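Local coordinates for protein DNA polymerase III subunit beta (Pseudomonas aeruginosa, PDB 4TSZ) that confers processivity on DNA polymerases and other proteins by acting as a sliding clamp that tethers them to DNA, at residues Gly125-Ser130 / Ala185-Gln190; Gly214-Val219 / Ala227-Phe232; Gly254-Val259 / Val310-Gly315. One frame throughout, in Å; residues are numbered along the deposited sequence.

Contact 1. Residues Gly125-Ser130 / Ala185-Gln190; sequences GSLNFS and AQIPSQ
The first torsions of F129 and I187 set the isoleucine against one face of the aromatic ring. In F129, CG lies between the backbone N and the carbonyl carbon (chi1 62°); in I187, CG1 stands anti to the carbonyl carbon and beside the backbone N. Extended beyond CG1, the isoleucine sets CD1 over the centre of the phenyl ring, 3.7 Å from the centroid of F129 and 12° off the ring normal, a clear CH-pi contact. The second branch works nearer the root of the ring: CG2 of I187 is 3.8 Å from CB of F129, so the two branches follow the aromatic side chain from its base to its centre. L127, two residues back along the strand and facing the same loop, crosses I187 at about a right angle and places its CD2 3.9 Å from CG2 of I187. Its chi2 of 92° lies well off a staggered value and carries CD1 to the backbone of the loop, 3.5 Å from O of P188. The same methyl group is 3.9 Å from CB of S189.

Here the first strand of the central clamp domain, at the outer edge of one eight-stranded sheet, meets the loop that joins strands 177-184 and 193-198 of the other. S126 and L127 form a classic beta bulge opposite L220, just ahead of the regular pairing with strand 215-221. L168 touches both F129 and I187, while V163 touches both L127 and S189, tying the contact to the second sheet.

No hydrogen bond links the two segments; the contact is made by apolar side chains, apart from L127 CD1 resting on the P188 carbonyl. The hydroxyl of S189 instead makes a weak hydrogen bond with O of D191, and the backbone of I187 bonds with that of G166.

Contact 2. Residues Gly214-Val219 / Ala227-Phe232; sequences GEVGIV and ATTGEF
G217 and T228 form an antiparallel hydrogen-bonded pair, each giving its N-H to the other's carbonyl. The bond from G217 N to T228 O and the return bond from T228 N to G217 O are both 2.9 Å long and nearly straight. I218 and A227 follow as a non-hydrogen-bonded pair, where CA of A227 makes a CA-H...O contact of 3.3 Å with O of G217. Past T228 the chain leaves the strand: T229 N bonds to F232 O, three residues on, across a tight turn, with G230 at a positive phi of 90°. OG1 of T229 lies over one face of the F232 ring, offset toward its rim, and receives a weak bond from the F232 backbone N.

Across the pair, A227 CB faces two methyl groups that approach it from the same side, CD1 of I218 at 3.7 Å and CG2 of V216 at 3.8 Å. In V216, CG2 is anti to the backbone N (chi1 61° for CG1), which turns this methyl group toward the partner strand, 3.5 Å from O of T228. CG2 of T229 meets the same methyl group, 3.8 Å from CG2 of V216.

The two segments belong to the beta hairpin of strands 215-221 and 224-228, set within a large antiparallel sheet of the clamp. V216 and I218 rest on L136 of helix 133-141 and A227 on L205 of helix 199-208, while strands 125-132 and 232-237 pair with the outer sides of the hairpin.

Contact 3. Residues Gly254-Val259 / Val310-Gly315; sequences GDKLVV and VEYNGG
Y312 sets the edge of its ring against the backbone of strand 256-259, where L257 O lies in the ring plane 3.3 Å from CD1 of Y312. With CG anti to the backbone N (chi1 179°), the tyrosine leads toward the strand, and its hydroxyl bonds to a later residue of its own loop: Y312 OH donates to G315 O at 2.6 Å, on a carbonyl lone pair. The ring lies where the backbones diverge, from V259-E311 toward K256-G314, with G314 N above one face toward the rim.

The aliphatic part of K256 passes obliquely by the phenol, its CG 3.3 Å from OH of Y312. The strongest polar partner of the ammonium group is O of S343, and a bend at chi4 (68°) also brings NZ of K256 within 3.1 Å of OD2 of D255 in a salt bridge, on the syn lone pair. V258 uses both branches: CG2 is 3.8 Å from CD1 of Y312, and CG1 is 3.8 Å from CB of V310, with L287 touching all three side chains. A water bonded to N313 O reaches the strand through weak bonds to D255 O and L257 N.

On the N-terminal side of Y312 the backbones close into one antiparallel hydrogen-bonded pair, V259 with E311. V259 N donates to E311 O at 3.0 Å, and the return bond from E311 N to V259 O is short, 2.6 Å. Beside it the V259 and E311 side chains run alongside each other, CB against CB.

D255 and K256 form a classic beta bulge opposite L342 as the edge strand begins. The edge strand of one sheet closing against the loop between strands 303-309 and 317-322 of the other is in keeping with the two-sheet architecture of a DNA clamp domain, here the C-terminal one.

In the fold
Contacts 1, 2 and 3 follow one another along the chain without overlap. Contacts 1 and 2 lie in the central-domain region with centres 14 Å apart, and they touch because strands 125-132 and 215-221 are neighbours in one eight-stranded sheet, a sheet that continues into strands of the N-terminal domain. Contact 3 belongs to the C-terminal domain, its centre about 40 Å from that of contact 1 and 44 Å from that of contact 2. Contacts 1 and 3 nevertheless occupy matching places: in each, an edge strand meets a loop of the facing sheet. This is consistent with the repeated domain fold from which sliding clamps build their ring.

Contact 1. Residues Gly125-Ser130 / Ala185-Gln190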
loop_
_atom_site.group_PDB
_atom_site.type_symbol
_atom_site.label_atom_id
_atom_site.label_comp_id
_atom_site.label_asym_id
_atom_site.label_seq_id
_atom_site.Cartn_x
_atom_site.Cartn_y
_atom_site.Cartn_z
ATOM N N GLY E 125 -11.775 -17.642 34.885
ATOM C CA GLY E 125 -10.333 -17.639 34.714
ATOM C C GLY E 125 -9.687 -18.767 35.482
ATOM O O GLY E 125 -10.091 -19.054 36.612
ATOM N N SER E 126 -8.719 -19.448 34.856
ATOM C CA SER E 126 -7.955 -20.522 35.494
ATOM C C SER E 126 -6.672 -19.890 36.029
ATOM O O SER E 126 -6.173 -20.283 37.078
ATOM C CB SER E 126 -7.608 -21.616 34.488
ATOM O OG SER E 126 -8.736 -22.040 33.740
ATOM N N LEU E 127 -6.163 -18.883 35.305
ATOM C CA LEU E 127 -4.951 -18.159 35.646
ATOM C C LEU E 127 -5.072 -16.693 35.257
ATOM O O LEU E 127 -5.609 -16.377 34.202
ATOM C CB LEU E 127 -3.749 -18.798 34.912
ATOM C CG LEU E 127 -2.372 -18.393 35.428
ATOM C CD1 LEU E 127 -1.865 -19.362 36.493
ATOM C CD2 LEU E 127 -1.395 -18.259 34.293
ATOM N N ASN E 128 -4.572 -15.801 36.111
ATOM C CA ASN E 128 -4.537 -14.372 35.831
ATOM C C ASN E 128 -3.280 -13.718 36.360
ATOM O O ASN E 128 -2.872 -13.968 37.496
ATOM C CB ASN E 128 -5.827 -13.618 36.184
ATOM C CG ASN E 128 -6.364 -13.739 37.587
ATOM O OD1 ASN E 128 -5.645 -13.925 38.578
ATOM N ND2 ASN E 128 -7.655 -13.505 37.705
ATOM N N PHE E 129 -2.627 -12.936 35.498
ATOM C CA PHE E 129 -1.368 -12.270 35.816
ATOM C C PHE E 129 -1.239 -10.962 35.054
ATOM O O PHE E 129 -1.917 -10.757 34.048
ATOM C CB PHE E 129 -0.182 -13.204 35.470
ATOM C CG PHE E 129 -0.061 -13.588 34.007
ATOM C CD1 PHE E 129 -0.703 -14.720 33.510
ATOM C CD2 PHE E 129 0.709 -12.832 33.135
ATOM C CE1 PHE E 129 -0.592 -15.073 32.158
ATOM C CE2 PHE E 129 0.811 -13.179 31.782
ATOM C CZ PHE E 129 0.173 -14.306 31.306
ATOM N N SER E 130 -0.338 -10.094 35.523
ATOM C CA SER E 130 -0.025 -8.827 34.877
ATOM C C SER E 130 1.365 -8.939 34.244
ATOM O O SER E 130 2.239 -9.620 34.787
ATOM C CB SER E 130 -0.073 -7.685 35.885
ATOM O OG SER E 130 -0.359 -6.465 35.221
ATOM N N ALA E 185 8.713 -14.313 33.370
ATOM C CA ALA E 185 7.753 -13.334 33.880
ATOM C C ALA E 185 7.367 -13.529 35.363
ATOM O O ALA E 185 6.638 -12.697 35.915
ATOM C CB ALA E 185 6.513 -13.343 33.007
ATOM N N GLN E 186 7.877 -14.613 36.004
ATOM C CA GLN E 186 7.627 -14.994 37.404
ATOM C C GLN E 186 6.124 -15.093 37.744
ATOM O O GLN E 186 5.650 -14.497 38.714
ATOM C CB GLN E 186 8.422 -14.108 38.390
ATOM N N ILE E 187 5.384 -15.851 36.910
ATOM C CA ILE E 187 3.945 -16.099 37.042
ATOM C C ILE E 187 3.739 -17.377 37.889
ATOM O O ILE E 187 4.094 -18.461 37.413
ATOM C CB ILE E 187 3.252 -16.247 35.643
ATOM C CG1 ILE E 187 3.525 -15.054 34.706
ATOM C CG2 ILE E 187 1.749 -16.515 35.782
ATOM C CD1 ILE E 187 3.396 -15.398 33.186
ATOM N N PRO E 188 3.148 -17.307 39.109
ATOM C CA PRO E 188 2.876 -18.550 39.862
ATOM C C PRO E 188 1.739 -19.333 39.183
ATOM O O PRO E 188 0.695 -18.744 38.861
ATOM C CB PRO E 188 2.482 -18.049 41.259
ATOM C CG PRO E 188 2.720 -16.558 41.253
ATOM C CD PRO E 188 2.643 -16.125 39.833
ATOM N N SER E 189 1.964 -20.636 38.895
ATOM C CA SER E 189 0.972 -21.448 38.176
ATOM C C SER E 189 0.602 -22.788 38.802
ATOM O O SER E 189 -0.498 -23.286 38.534
ATOM C CB SER E 189 1.361 -21.628 36.707
ATOM O OG SER E 189 2.676 -22.131 36.536
ATOM N N GLN E 190 1.521 -23.393 39.595
ATOM C CA GLN E 190 1.345 -24.698 40.261
ATOM C C GLN E 190 1.243 -25.898 39.298
ATOM O O GLN E 190 1.305 -27.039 39.756
ATOM C CB GLN E 190 0.187 -24.681 41.284
#

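Contact 2. Residues Gly214-Val219 / Ala227-Phe232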
loop_
_atom_site.group_PDB
_atom_site.type_symbol
_atom_site.label_atom_id
_atom_site.label_comp_id
_atom_site.label_asym_id
_atom_site.label_seq_id
_atom_site.Cartn_x
_atom_site.Cartn_y
_atom_site.Cartn_z
ATOM N N GLY E 214 3.705 0.676 29.188
ATOM C CA GLY E 214 2.487 0.093 29.750
ATOM C C GLY E 214 2.479 -1.357 30.188
ATOM O O GLY E 214 3.357 -2.150 29.828
ATOM N N GLU E 215 1.437 -1.697 30.965
ATOM C CA GLU E 215 1.179 -3.018 31.516
ATOM C C GLU E 215 -0.128 -3.577 30.938
ATOM O O GLU E 215 -1.024 -2.814 30.560
ATOM C CB GLU E 215 1.061 -2.911 33.043
ATOM C CG GLU E 215 1.527 -4.149 33.791
ATOM C CD GLU E 215 3.000 -4.245 34.151
ATOM O OE1 GLU E 215 3.815 -3.471 33.595
ATOM O OE2 GLU E 215 3.341 -5.124 34.975
ATOM N N VAL E 216 -0.232 -4.908 30.877
ATOM C CA VAL E 216 -1.429 -5.607 30.411
ATOM C C VAL E 216 -1.813 -6.722 31.398
ATOM O O VAL E 216 -0.958 -7.495 31.831
ATOM C CB VAL E 216 -1.346 -6.069 28.920
ATOM C CG1 VAL E 216 -0.191 -7.045 28.675
ATOM C CG2 VAL E 216 -2.675 -6.644 28.421
ATOM N N GLY E 217 -3.084 -6.749 31.772
ATOM C CA GLY E 217 -3.636 -7.783 32.627
ATOM C C GLY E 217 -4.106 -8.925 31.749
ATOM O O GLY E 217 -4.871 -8.699 30.808
ATOM N N ILE E 218 -3.629 -10.148 32.026
ATOM C CA ILE E 218 -3.991 -11.337 31.250
ATOM C C ILE E 218 -4.829 -12.299 32.074
ATOM O O ILE E 218 -4.507 -12.559 33.236
ATOM C CB ILE E 218 -2.739 -12.055 30.645
ATOM C CG1 ILE E 218 -1.912 -11.127 29.713
ATOM C CG2 ILE E 218 -3.090 -13.400 29.960
ATOM C CD1 ILE E 218 -2.607 -10.607 28.449
ATOM N N VAL E 219 -5.889 -12.849 31.455
ATOM C CA VAL E 219 -6.726 -13.876 32.059
ATOM C C VAL E 219 -6.743 -15.044 31.079
ATOM O O VAL E 219 -7.092 -14.879 29.906
ATOM C CB VAL E 219 -8.173 -13.420 32.449
ATOM C CG1 VAL E 219 -8.997 -14.590 33.000
ATOM C CG2 VAL E 219 -8.149 -12.262 33.449
ATOM N N ALA E 227 -7.193 -9.779 27.596
ATOM C CA ALA E 227 -6.104 -8.821 27.763
ATOM C C ALA E 227 -6.717 -7.452 28.034
ATOM O O ALA E 227 -7.514 -6.971 27.230
ATOM C CB ALA E 227 -5.229 -8.785 26.520
ATOM N N THR E 228 -6.393 -6.857 29.198
ATOM C CA THR E 228 -6.928 -5.564 29.645
ATOM C C THR E 228 -5.810 -4.535 29.839
ATOM O O THR E 228 -4.812 -4.851 30.479
ATOM C CB THR E 228 -7.767 -5.759 30.938
ATOM O OG1 THR E 228 -8.713 -6.810 30.739
ATOM C CG2 THR E 228 -8.496 -4.494 31.365
ATOM N N THR E 229 -5.993 -3.305 29.309
ATOM C CA THR E 229 -5.033 -2.199 29.445
ATOM C C THR E 229 -5.647 -0.921 30.065
ATOM O O THR E 229 -4.978 0.116 30.125
ATOM C CB THR E 229 -4.349 -1.861 28.115
ATOM O OG1 THR E 229 -5.332 -1.335 27.226
ATOM C CG2 THR E 229 -3.569 -3.034 27.514
ATOM N N GLY E 230 -6.898 -0.989 30.508
ATOM C CA GLY E 230 -7.554 0.167 31.116
ATOM C C GLY E 230 -8.285 1.025 30.107
ATOM O O GLY E 230 -9.362 1.553 30.405
ATOM N N GLU E 231 -7.694 1.174 28.905
ATOM C CA GLU E 231 -8.298 1.879 27.775
ATOM C C GLU E 231 -9.073 0.879 26.893
ATOM O O GLU E 231 -10.071 1.256 26.269
ATOM C CB GLU E 231 -7.258 2.685 26.967
ATOM C CG GLU E 231 -6.032 1.903 26.514
ATOM C CD GLU E 231 -4.940 2.724 25.854
ATOM O OE1 GLU E 231 -4.410 2.275 24.812
ATOM O OE2 GLU E 231 -4.589 3.798 26.394
ATOM N N PHE E 232 -8.622 -0.404 26.882
ATOM C CA PHE E 232 -9.254 -1.486 26.131
ATOM C C PHE E 232 -9.282 -2.849 26.832
ATOM O O PHE E 232 -8.419 -3.160 27.653
ATOM C CB PHE E 232 -8.691 -1.607 24.690
ATOM C CG PHE E 232 -7.365 -2.338 24.507
ATOM C CD1 PHE E 232 -7.308 -3.729 24.518
ATOM C CD2 PHE E 232 -6.187 -1.635 24.251
ATOM C CE1 PHE E 232 -6.090 -4.403 24.341
ATOM C CE2 PHE E 232 -4.960 -2.311 24.075
ATOM C CZ PHE E 232 -4.922 -3.690 24.126
#

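Contact 3. Residues Gly254-Val259 / Val310-Gly315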
loop_
_atom_site.group_PDB
_atom_site.type_symbol
_atom_site.label_atom_id
_atom_site.label_comp_id
_atom_site.label_asym_id
_atom_site.label_seq_id
_atom_site.Cartn_x
_atom_site.Cartn_y
_atom_site.Cartn_z
ATOM N N GLY E 254 22.854 -31.316 17.839
ATOM C CA GLY E 254 23.526 -30.487 16.834
ATOM C C GLY E 254 25.019 -30.307 17.048
ATOM O O GLY E 254 25.442 -29.605 17.972
ATOM N N ASP E 255 25.824 -30.971 16.205
ATOM C CA ASP E 255 27.288 -30.982 16.293
ATOM C C ASP E 255 28.008 -29.875 15.510
ATOM O O ASP E 255 29.191 -29.633 15.748
ATOM C CB ASP E 255 27.824 -32.364 15.875
ATOM C CG ASP E 255 27.548 -32.723 14.426
ATOM O OD1 ASP E 255 26.376 -33.034 14.104
ATOM O OD2 ASP E 255 28.503 -32.696 13.613
ATOM N N LYS E 256 27.316 -29.226 14.570
ATOM C CA LYS E 256 27.924 -28.200 13.734
ATOM C C LYS E 256 27.464 -26.801 14.145
ATOM O O LYS E 256 26.328 -26.410 13.858
ATOM C CB LYS E 256 27.660 -28.501 12.247
ATOM C CG LYS E 256 28.217 -29.854 11.803
ATOM C CD LYS E 256 27.848 -30.209 10.367
ATOM C CE LYS E 256 28.513 -31.483 9.893
ATOM N NZ LYS E 256 28.000 -32.690 10.597
ATOM N N LEU E 257 28.332 -26.070 14.865
ATOM C CA LEU E 257 28.021 -24.711 15.305
ATOM C C LEU E 257 28.587 -23.677 14.342
ATOM O O LEU E 257 29.795 -23.599 14.125
ATOM C CB LEU E 257 28.428 -24.434 16.773
ATOM C CG LEU E 257 28.309 -22.965 17.292
ATOM C CD1 LEU E 257 26.860 -22.422 17.240
ATOM C CD2 LEU E 257 28.849 -22.847 18.698
ATOM N N VAL E 258 27.682 -22.898 13.753
ATOM C CA VAL E 258 28.008 -21.857 12.790
ATOM C C VAL E 258 27.633 -20.517 13.403
ATOM O O VAL E 258 26.518 -20.346 13.895
ATOM C CB VAL E 258 27.302 -22.095 11.422
ATOM C CG1 VAL E 258 27.733 -21.068 10.377
ATOM C CG2 VAL E 258 27.556 -23.506 10.907
ATOM N N VAL E 259 28.580 -19.588 13.406
ATOM C CA VAL E 259 28.366 -18.221 13.862
ATOM C C VAL E 259 28.614 -17.347 12.633
ATOM O O VAL E 259 29.700 -17.389 12.046
ATOM C CB VAL E 259 29.221 -17.791 15.082
ATOM C CG1 VAL E 259 28.906 -16.349 15.481
ATOM C CG2 VAL E 259 29.015 -18.734 16.269
ATOM N N VAL E 310 31.961 -17.413 7.488
ATOM C CA VAL E 310 31.290 -17.753 8.748
ATOM C C VAL E 310 32.321 -18.285 9.754
ATOM O O VAL E 310 33.398 -18.703 9.343
ATOM C CB VAL E 310 30.123 -18.774 8.550
ATOM C CG1 VAL E 310 28.955 -18.169 7.763
ATOM C CG2 VAL E 310 30.600 -20.083 7.913
ATOM N N GLU E 311 31.988 -18.289 11.059
ATOM C CA GLU E 311 32.840 -18.873 12.092
ATOM C C GLU E 311 32.392 -20.324 12.180
ATOM O O GLU E 311 31.311 -20.615 12.718
ATOM C CB GLU E 311 32.659 -18.175 13.451
ATOM C CG GLU E 311 33.404 -16.856 13.599
ATOM C CD GLU E 311 33.101 -16.087 14.874
ATOM O OE1 GLU E 311 32.903 -16.726 15.934
ATOM O OE2 GLU E 311 33.073 -14.837 14.812
ATOM N N TYR E 312 33.161 -21.216 11.534
ATOM C CA TYR E 312 32.888 -22.653 11.513
ATOM C C TYR E 312 34.155 -23.478 11.330
ATOM O O TYR E 312 34.954 -23.216 10.428
ATOM C CB TYR E 312 31.820 -23.042 10.463
ATOM C CG TYR E 312 31.555 -24.533 10.428
ATOM C CD1 TYR E 312 30.903 -25.169 11.483
ATOM C CD2 TYR E 312 32.033 -25.322 9.383
ATOM C CE1 TYR E 312 30.719 -26.550 11.490
ATOM C CE2 TYR E 312 31.840 -26.705 9.373
ATOM C CZ TYR E 312 31.180 -27.313 10.429
ATOM O OH TYR E 312 30.988 -28.670 10.431
ATOM N N ASN E 313 34.313 -24.488 12.192
ATOM C CA ASN E 313 35.404 -25.455 12.170
ATOM C C ASN E 313 34.770 -26.832 12.382
ATOM O O ASN E 313 34.145 -27.081 13.422
ATOM C CB ASN E 313 36.469 -25.139 13.236
ATOM N N GLY E 314 34.862 -27.676 11.361
ATOM C CA GLY E 314 34.301 -29.019 11.391
ATOM C C GLY E 314 34.177 -29.640 10.020
ATOM O O GLY E 314 34.723 -29.121 9.041
ATOM N N GLY E 315 33.456 -30.754 9.961
ATOM C CA GLY E 315 33.210 -31.477 8.722
ATOM C C GLY E 315 32.272 -30.746 7.779
ATOM O O GLY E 315 31.478 -29.894 8.200
HETATM O O HOH W 1 31.460 -27.298 14.957
#